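Local coordinates for protein spherulin-4 (Aspergillus clavatus, PDB 5C5G) that probably hydrolyses glycosidic bonds of galactosaminogalactan as a (beta/alpha)-barrel glycoside hydrolase, the activity its Aspergillus fumigatus relative needs to make that polysaccharide, at residues A[70-75]-A[109-114]; A[147-152]-A[164-169]; A[46-51]-A[89-94]. One frame throughout, in Å; residues are numbered along the deposited sequence.

Contact 1: A[70-75]-A[109-114]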
# COMPACT_ATOMS: atom_id res chain seq x y z
N ASN A 70 10.79 -10.57 -2.00
CA ASN A 70 9.77 -10.30 -0.99
C ASN A 70 9.17 -8.92 -1.09
O ASN A 70 8.46 -8.48 -0.18
CB ASN A 70 10.31 -10.55 0.43
CG ASN A 70 11.53 -9.70 0.77
OD1 ASN A 70 12.36 -9.41 -0.09
ND2 ASN A 70 11.66 -9.34 2.04
N VAL A 71 9.41 -8.24 -2.20
CA VAL A 71 8.81 -6.94 -2.47
C VAL A 71 7.80 -7.07 -3.60
O VAL A 71 8.06 -7.71 -4.62
CB VAL A 71 9.89 -5.94 -2.92
CG1 VAL A 71 9.29 -4.65 -3.52
CG2 VAL A 71 10.82 -5.62 -1.76
N ARG A 72 6.66 -6.42 -3.42
CA ARG A 72 5.68 -6.26 -4.48
C ARG A 72 5.42 -4.79 -4.67
O ARG A 72 4.75 -4.15 -3.85
CB ARG A 72 4.38 -6.99 -4.14
CG ARG A 72 4.50 -8.50 -4.09
CD ARG A 72 4.88 -9.10 -5.45
NE ARG A 72 5.02 -10.56 -5.38
CZ ARG A 72 6.15 -11.19 -5.07
NH1 ARG A 72 6.17 -12.52 -5.02
NH2 ARG A 72 7.25 -10.50 -4.81
N LEU A 73 5.97 -4.23 -5.74
CA LEU A 73 5.78 -2.84 -6.08
C LEU A 73 4.43 -2.65 -6.74
O LEU A 73 4.01 -3.45 -7.58
CB LEU A 73 6.84 -2.36 -7.05
CG LEU A 73 8.25 -2.30 -6.50
CD1 LEU A 73 9.23 -1.98 -7.60
CD2 LEU A 73 8.40 -1.29 -5.41
N LEU A 74 3.78 -1.56 -6.39
CA LEU A 74 2.52 -1.15 -7.01
C LEU A 74 2.65 0.28 -7.51
O LEU A 74 3.25 1.13 -6.84
CB LEU A 74 1.37 -1.18 -6.00
CG LEU A 74 1.13 -2.48 -5.23
CD1 LEU A 74 -0.03 -2.30 -4.27
CD2 LEU A 74 0.85 -3.64 -6.13
N GLY A 75 2.04 0.55 -8.64
CA GLY A 75 1.97 1.92 -9.14
C GLY A 75 0.76 2.67 -8.60
O GLY A 75 -0.36 2.17 -8.71
N ALA A 109 9.62 -1.92 -13.27
CA ALA A 109 8.29 -2.47 -13.42
C ALA A 109 7.60 -2.50 -12.08
O ALA A 109 8.25 -2.56 -11.03
CB ALA A 109 8.36 -3.88 -13.98
N VAL A 110 6.27 -2.56 -12.13
CA VAL A 110 5.45 -2.81 -10.95
C VAL A 110 4.65 -4.08 -11.18
O VAL A 110 4.53 -4.56 -12.31
CB VAL A 110 4.57 -1.60 -10.60
CG1 VAL A 110 5.43 -0.38 -10.27
CG2 VAL A 110 3.61 -1.29 -11.72
N ARG A 111 4.10 -4.62 -10.09
CA ARG A 111 3.37 -5.87 -10.10
C ARG A 111 1.88 -5.68 -9.79
O ARG A 111 1.19 -6.65 -9.46
CB ARG A 111 4.01 -6.84 -9.10
CG ARG A 111 5.43 -7.22 -9.50
CD ARG A 111 6.22 -7.90 -8.40
NE ARG A 111 5.91 -9.31 -8.32
CZ ARG A 111 6.82 -10.30 -8.28
NH1 ARG A 111 6.39 -11.55 -8.20
NH2 ARG A 111 8.12 -10.05 -8.30
N GLY A 112 1.41 -4.46 -9.96
CA GLY A 112 0.02 -4.15 -9.72
C GLY A 112 -0.15 -2.66 -9.54
O GLY A 112 0.77 -1.88 -9.76
N ILE A 113 -1.36 -2.29 -9.15
CA ILE A 113 -1.78 -0.91 -9.06
C ILE A 113 -2.47 -0.65 -7.73
O ILE A 113 -3.27 -1.47 -7.25
CB ILE A 113 -2.76 -0.55 -10.21
CG1 ILE A 113 -2.07 -0.73 -11.58
CG2 ILE A 113 -3.31 0.85 -10.06
CD1 ILE A 113 -0.91 0.19 -11.88
N PHE A 114 -2.13 0.50 -7.16
CA PHE A 114 -2.76 1.05 -5.96
C PHE A 114 -3.66 2.20 -6.40
O PHE A 114 -3.16 3.22 -6.86
CB PHE A 114 -1.65 1.56 -5.03
CG PHE A 114 -2.14 2.29 -3.81
CD1 PHE A 114 -2.49 1.61 -2.67
CD2 PHE A 114 -2.20 3.68 -3.79
CE1 PHE A 114 -2.90 2.29 -1.53
CE2 PHE A 114 -2.60 4.36 -2.65
CZ PHE A 114 -2.95 3.67 -1.53
O HOH W 1 9.83 -7.76 -6.87

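Contact 2: A[147-152]-A[164-169]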
# COMPACT_ATOMS: atom_id res chain seq x y z
N HIS A 147 -0.37 -8.94 -10.93
CA HIS A 147 -1.48 -8.07 -11.31
C HIS A 147 -2.32 -7.69 -10.09
O HIS A 147 -3.54 -7.75 -10.10
CB HIS A 147 -2.37 -8.75 -12.35
CG HIS A 147 -1.66 -9.09 -13.63
ND1 HIS A 147 -1.68 -8.26 -14.73
CD2 HIS A 147 -0.90 -10.16 -13.98
CE1 HIS A 147 -0.97 -8.81 -15.71
NE2 HIS A 147 -0.50 -9.96 -15.28
N TYR A 148 -1.63 -7.27 -9.04
CA TYR A 148 -2.27 -6.96 -7.77
C TYR A 148 -3.10 -5.69 -7.87
O TYR A 148 -2.73 -4.76 -8.59
CB TYR A 148 -1.16 -6.75 -6.75
CG TYR A 148 -1.38 -7.13 -5.31
CD1 TYR A 148 -1.55 -8.46 -4.94
CD2 TYR A 148 -1.32 -6.16 -4.31
CE1 TYR A 148 -1.70 -8.80 -3.60
CE2 TYR A 148 -1.47 -6.50 -2.97
CZ TYR A 148 -1.66 -7.81 -2.63
OH TYR A 148 -1.81 -8.13 -1.30
N VAL A 149 -4.20 -5.64 -7.13
CA VAL A 149 -5.06 -4.47 -7.07
C VAL A 149 -5.29 -4.10 -5.61
O VAL A 149 -5.77 -4.93 -4.82
CB VAL A 149 -6.42 -4.75 -7.72
CG1 VAL A 149 -7.38 -3.58 -7.50
CG2 VAL A 149 -6.25 -4.99 -9.21
N VAL A 150 -4.95 -2.87 -5.26
CA VAL A 150 -5.25 -2.34 -3.93
C VAL A 150 -6.11 -1.09 -4.09
O VAL A 150 -5.87 -0.30 -5.00
CB VAL A 150 -3.97 -2.03 -3.12
CG1 VAL A 150 -4.27 -1.38 -1.77
CG2 VAL A 150 -3.16 -3.29 -2.91
N HIS A 151 -7.11 -0.95 -3.23
CA HIS A 151 -7.93 0.24 -3.17
C HIS A 151 -7.66 1.00 -1.90
O HIS A 151 -7.48 0.39 -0.84
CB HIS A 151 -9.41 -0.14 -3.14
CG HIS A 151 -9.92 -0.69 -4.43
ND1 HIS A 151 -11.19 -1.20 -4.56
CD2 HIS A 151 -9.33 -0.81 -5.64
CE1 HIS A 151 -11.37 -1.60 -5.81
NE2 HIS A 151 -10.25 -1.38 -6.48
N ASN A 152 -7.69 2.32 -1.97
CA ASN A 152 -7.61 3.16 -0.77
C ASN A 152 -8.79 4.12 -0.63
O ASN A 152 -8.71 5.28 -1.04
CB ASN A 152 -6.34 3.96 -0.70
CG ASN A 152 -6.22 4.71 0.62
OD1 ASN A 152 -6.92 4.39 1.59
ND2 ASN A 152 -5.39 5.74 0.65
N THR A 164 -13.53 -6.68 -5.13
CA THR A 164 -12.98 -6.16 -6.38
C THR A 164 -11.48 -5.85 -6.30
O THR A 164 -10.85 -5.54 -7.31
CB THR A 164 -13.73 -4.90 -6.86
OG1 THR A 164 -13.49 -3.77 -6.00
CG2 THR A 164 -15.21 -5.18 -6.91
N ALA A 165 -10.91 -5.94 -5.11
CA ALA A 165 -9.50 -5.65 -4.88
C ALA A 165 -8.87 -6.80 -4.11
O ALA A 165 -9.56 -7.55 -3.41
CB ALA A 165 -9.33 -4.34 -4.12
N ASP A 166 -7.56 -6.94 -4.21
CA ASP A 166 -6.83 -7.87 -3.37
C ASP A 166 -6.73 -7.39 -1.94
O ASP A 166 -6.82 -8.19 -0.99
CB ASP A 166 -5.44 -8.11 -3.95
CG ASP A 166 -5.51 -8.80 -5.28
OD1 ASP A 166 -5.96 -9.96 -5.31
OD2 ASP A 166 -5.14 -8.21 -6.32
N SER A 167 -6.59 -6.08 -1.76
CA SER A 167 -6.60 -5.45 -0.43
C SER A 167 -7.21 -4.08 -0.52
O SER A 167 -7.06 -3.41 -1.55
CB SER A 167 -5.20 -5.34 0.15
OG SER A 167 -4.61 -6.62 0.32
N THR A 168 -7.87 -3.67 0.56
CA THR A 168 -8.46 -2.36 0.65
C THR A 168 -8.00 -1.71 1.94
O THR A 168 -8.11 -2.31 3.01
CB THR A 168 -10.01 -2.44 0.66
OG1 THR A 168 -10.46 -2.98 -0.59
CG2 THR A 168 -10.64 -1.10 0.83
N VAL A 169 -7.51 -0.49 1.84
CA VAL A 169 -7.13 0.32 3.00
C VAL A 169 -8.38 0.88 3.63
O VAL A 169 -8.95 1.86 3.16
CB VAL A 169 -6.16 1.45 2.60
CG1 VAL A 169 -5.68 2.16 3.85
CG2 VAL A 169 -4.97 0.92 1.79
O HOH W 2 -12.51 -1.46 -2.08

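Contact 3: A[46-51]-A[89-94]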
# COMPACT_ATOMS: atom_id res chain seq x y z
N SER A 46 1.60 11.74 -8.18
CA SER A 46 0.18 11.38 -8.10
C SER A 46 -0.19 10.55 -9.32
O SER A 46 -1.21 10.78 -9.96
CB SER A 46 -0.71 12.62 -7.99
OG SER A 46 -0.42 13.32 -6.78
N GLY A 47 0.65 9.57 -9.60
CA GLY A 47 0.60 8.81 -10.84
C GLY A 47 1.99 8.64 -11.39
O GLY A 47 2.96 9.06 -10.77
N PRO A 48 2.09 8.07 -12.59
CA PRO A 48 3.39 7.76 -13.17
C PRO A 48 4.06 8.98 -13.80
O PRO A 48 5.22 8.87 -14.22
CB PRO A 48 3.06 6.69 -14.21
CG PRO A 48 1.64 6.99 -14.61
CD PRO A 48 0.98 7.49 -13.36
N GLY A 49 3.37 10.11 -13.84
CA GLY A 49 3.91 11.33 -14.41
C GLY A 49 3.49 11.49 -15.86
O GLY A 49 2.84 10.63 -16.44
N PRO A 50 3.87 12.61 -16.46
CA PRO A 50 3.36 12.99 -17.78
C PRO A 50 4.07 12.31 -18.94
O PRO A 50 3.67 12.52 -20.08
CB PRO A 50 3.63 14.49 -17.82
CG PRO A 50 4.80 14.70 -16.94
CD PRO A 50 4.64 13.70 -15.82
N GLU A 51 5.14 11.56 -18.69
CA GLU A 51 5.90 10.89 -19.75
C GLU A 51 5.84 9.38 -19.57
O GLU A 51 5.32 8.88 -18.60
CB GLU A 51 7.35 11.38 -19.75
CG GLU A 51 7.47 12.87 -19.93
CD GLU A 51 8.89 13.35 -20.06
OE1 GLU A 51 9.84 12.53 -20.02
OE2 GLU A 51 9.05 14.56 -20.18
N VAL A 89 -7.61 7.23 -16.04
CA VAL A 89 -7.14 6.21 -15.11
C VAL A 89 -6.43 5.10 -15.89
O VAL A 89 -5.34 4.66 -15.52
CB VAL A 89 -8.31 5.64 -14.29
CG1 VAL A 89 -7.84 4.52 -13.40
CG2 VAL A 89 -8.97 6.73 -13.46
N ARG A 90 -7.03 4.66 -16.99
CA ARG A 90 -6.44 3.62 -17.80
C ARG A 90 -5.10 4.06 -18.39
O ARG A 90 -4.17 3.26 -18.46
CB ARG A 90 -7.40 3.20 -18.90
CG ARG A 90 -6.85 2.10 -19.76
CD ARG A 90 -7.96 1.41 -20.51
NE ARG A 90 -7.47 0.19 -21.14
CZ ARG A 90 -8.24 -0.83 -21.50
NH1 ARG A 90 -9.55 -0.77 -21.29
NH2 ARG A 90 -7.71 -1.90 -22.06
N ARG A 91 -4.98 5.31 -18.82
CA ARG A 91 -3.70 5.80 -19.33
C ARG A 91 -2.62 5.60 -18.26
O ARG A 91 -1.51 5.15 -18.56
CB ARG A 91 -3.77 7.27 -19.74
CG ARG A 91 -2.43 7.86 -20.16
CD ARG A 91 -1.66 8.47 -19.00
NE ARG A 91 -0.35 8.94 -19.43
CZ ARG A 91 0.62 9.30 -18.60
NH1 ARG A 91 1.77 9.72 -19.08
NH2 ARG A 91 0.41 9.28 -17.29
N ASP A 92 -2.94 5.91 -17.02
CA ASP A 92 -1.94 5.79 -15.97
C ASP A 92 -1.58 4.32 -15.73
O ASP A 92 -0.40 3.97 -15.58
CB ASP A 92 -2.42 6.43 -14.66
CG ASP A 92 -2.42 7.94 -14.72
OD1 ASP A 92 -1.84 8.54 -15.65
OD2 ASP A 92 -3.03 8.55 -13.81
N ILE A 93 -2.57 3.43 -15.69
CA ILE A 93 -2.30 2.01 -15.53
C ILE A 93 -1.37 1.53 -16.64
O ILE A 93 -0.38 0.82 -16.39
CB ILE A 93 -3.61 1.19 -15.59
CG1 ILE A 93 -4.52 1.53 -14.40
CG2 ILE A 93 -3.29 -0.30 -15.59
CD1 ILE A 93 -5.94 0.99 -14.56
N GLU A 94 -1.71 1.87 -17.87
CA GLU A 94 -0.95 1.42 -19.03
C GLU A 94 0.45 2.00 -19.06
O GLU A 94 1.37 1.38 -19.58
CB GLU A 94 -1.72 1.75 -20.31
CG GLU A 94 -2.96 0.86 -20.43
CD GLU A 94 -3.77 1.11 -21.66
OE1 GLU A 94 -3.52 2.12 -22.35
OE2 GLU A 94 -4.67 0.28 -21.94
O HOH W 3 -2.85 8.87 -11.06

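Contact 1: A[70-75]-A[109-114]
R72 and R111 lay their guanidinium groups flat on one another, centres 3.4 Å apart and planes only 15° from parallel, with NH1 of R111 over the centre of the R72 group. Two like charges this close would repel, but D146 forms a salt bridge to NE of each, which probably offsets the cost. R72 is held further by NH2, which lies in plane with V71 O at 2.9 Å and also bonds E69 O; a bend at chi2 (-63°) turns its CD to within 3.1 Å of R111 NE. Backbone bonds follow: R111 N to L73 O at 2.8 Å, G75 N to G112 O, and F114 N to G75 O at 2.9 Å. They join strand 71-78 to strand 112-116 in parallel, the two ends of a beta-alpha-beta unit whose crossover is helix 86-103, within an eight-stranded TIM-type barrel. The short strand segments run 58° apart, so regular pairing starts only at G75 and I113. Lacking a side chain, G75 lets the V110 methyls and the I113 side chain come up to its backbone. V110 CG1 also meets L73 CB at 4.0 Å, and V110 touches Y96 of helix 86-103. Inside the barrel, L74 CD2 rests on the bare backbone of G112, 3.7 Å from its CA, and L74 CB touches F114 CB, whose ring continues to the sugar-binding residues Y15 and Y76.

Contact 2: A[147-152]-A[164-169]
Strands 148-152 and 167-172 run parallel, their short segments 19° apart, with V150 paired to S167 and H151 to T168 through bonds such as V169 N to H151 O at 2.8 Å. Before the regular pairing begins, D166 does the work of a strand residue with its side chain: OD2 accepts V149 N at 2.9 Å through its anti lone pair, while D166 N returns a bond to V149 O. With CG beside the backbone N (chi1 -65°) the carboxylate turns toward V149, and D166 CB lies over one face of the Y148 ring, toward its rim, 3.8 Å from Y148 CE1. Y148 OH and S167 OG both bond E227, at the start of strand 227-230. On the outer side, the H151 ring takes A165 CB squarely over its centre, 3.6 Å from the centroid; alanine is small enough to sit over the ring face in a CH-pi contact. T164 OG1 stands at the ring's edge, 3.0 Å from H151 CE1, and is itself bonded to Y161 O. Water 2 lies in the ring plane and links H151 ND1 to T168 OG1. At the C-terminal end, N152 OD1 packs on V169 CB at 3.2 Å and bonds G154 N weakly. N152 ND2 bonds E172 and, weakly, D116, both N-acetylgalactosamine-binding acids, consistent with a second-shell amide that positions them.

Contact 3: A[46-51]-A[89-94]
The guanidinium of R91 meets the loop end-on, with NH1 and NH2 both directed at the single carbonyl oxygen of G49. R91 NH2 lies 2.9 Å from G49 O and R91 NH1 3.0 Å from it, and the oxygen sits nearly in the guanidinium plane. Both bonds are bent, at 146° and 141°, as expected when two nearly parallel N-H groups share one acceptor. CG of R91 is anti to the backbone N, and a bend at chi2 (-90°) turns CD toward the loop. A third, straighter bond helps fix the rotation of the group: R91 NH2 also reaches D92 OD1 at 2.9 Å, an in-plane salt bridge between successive helix residues. Arginine suits the place, since its flat end offers several N-H groups in one plane to a carbonyl and a carboxylate at once.

P48 packs against both side chains. Its ring crosses D92 at about a right angle, P48 CD lying 3.7 Å from D92 CG. It runs antiparallel alongside R91, with P48 CG 3.7 Å from R91 NH2. A proline offers a rigid apolar surface here, and the ring also touches T95, Y96 and W99 of the same helix. The other oxygen, D92 OD2, forms a salt bridge with R84 and accepts from water 3, which also donates to S46 O. The glycines on either side of P48, G47 and G49, have positive phi, and a CB on either would press against the preceding carbonyl oxygen; these are positions that call for glycine.

The contact joins helix 86-103 to the loop between strand 38-42 and helix 56-66. This is a beta-alpha loop, at the C-terminal end of the strands where TIM-type barrels carry their active sites; P48 lies about 7 Å from the sugar-binding Y76, side chain to side chain.

All three contacts belong to one parallel barrel of eight strands. Contacts 1 and 2, with centres about 11 Å apart, join the third strand to the fourth and the fifth to the sixth; strands 112-116 and 148-152 are neighbours, so the two merge through probable backbone bonds between I113 and Y148 and between R111 and Y148. Contact 3 lies outside the strands, its centre about 14 Å from contact 1 and 17 Å from contact 2. Its helix, 86-103, follows strand 71-78 and precedes 112-116, so contacts 1 and 3 alternate along the chain and touch where I93 packs on I113; contact 2 comes later. Together they sample barrel wall, surrounding helix and a beta-alpha loop; F114 and N152 approach the sugar-binding residues.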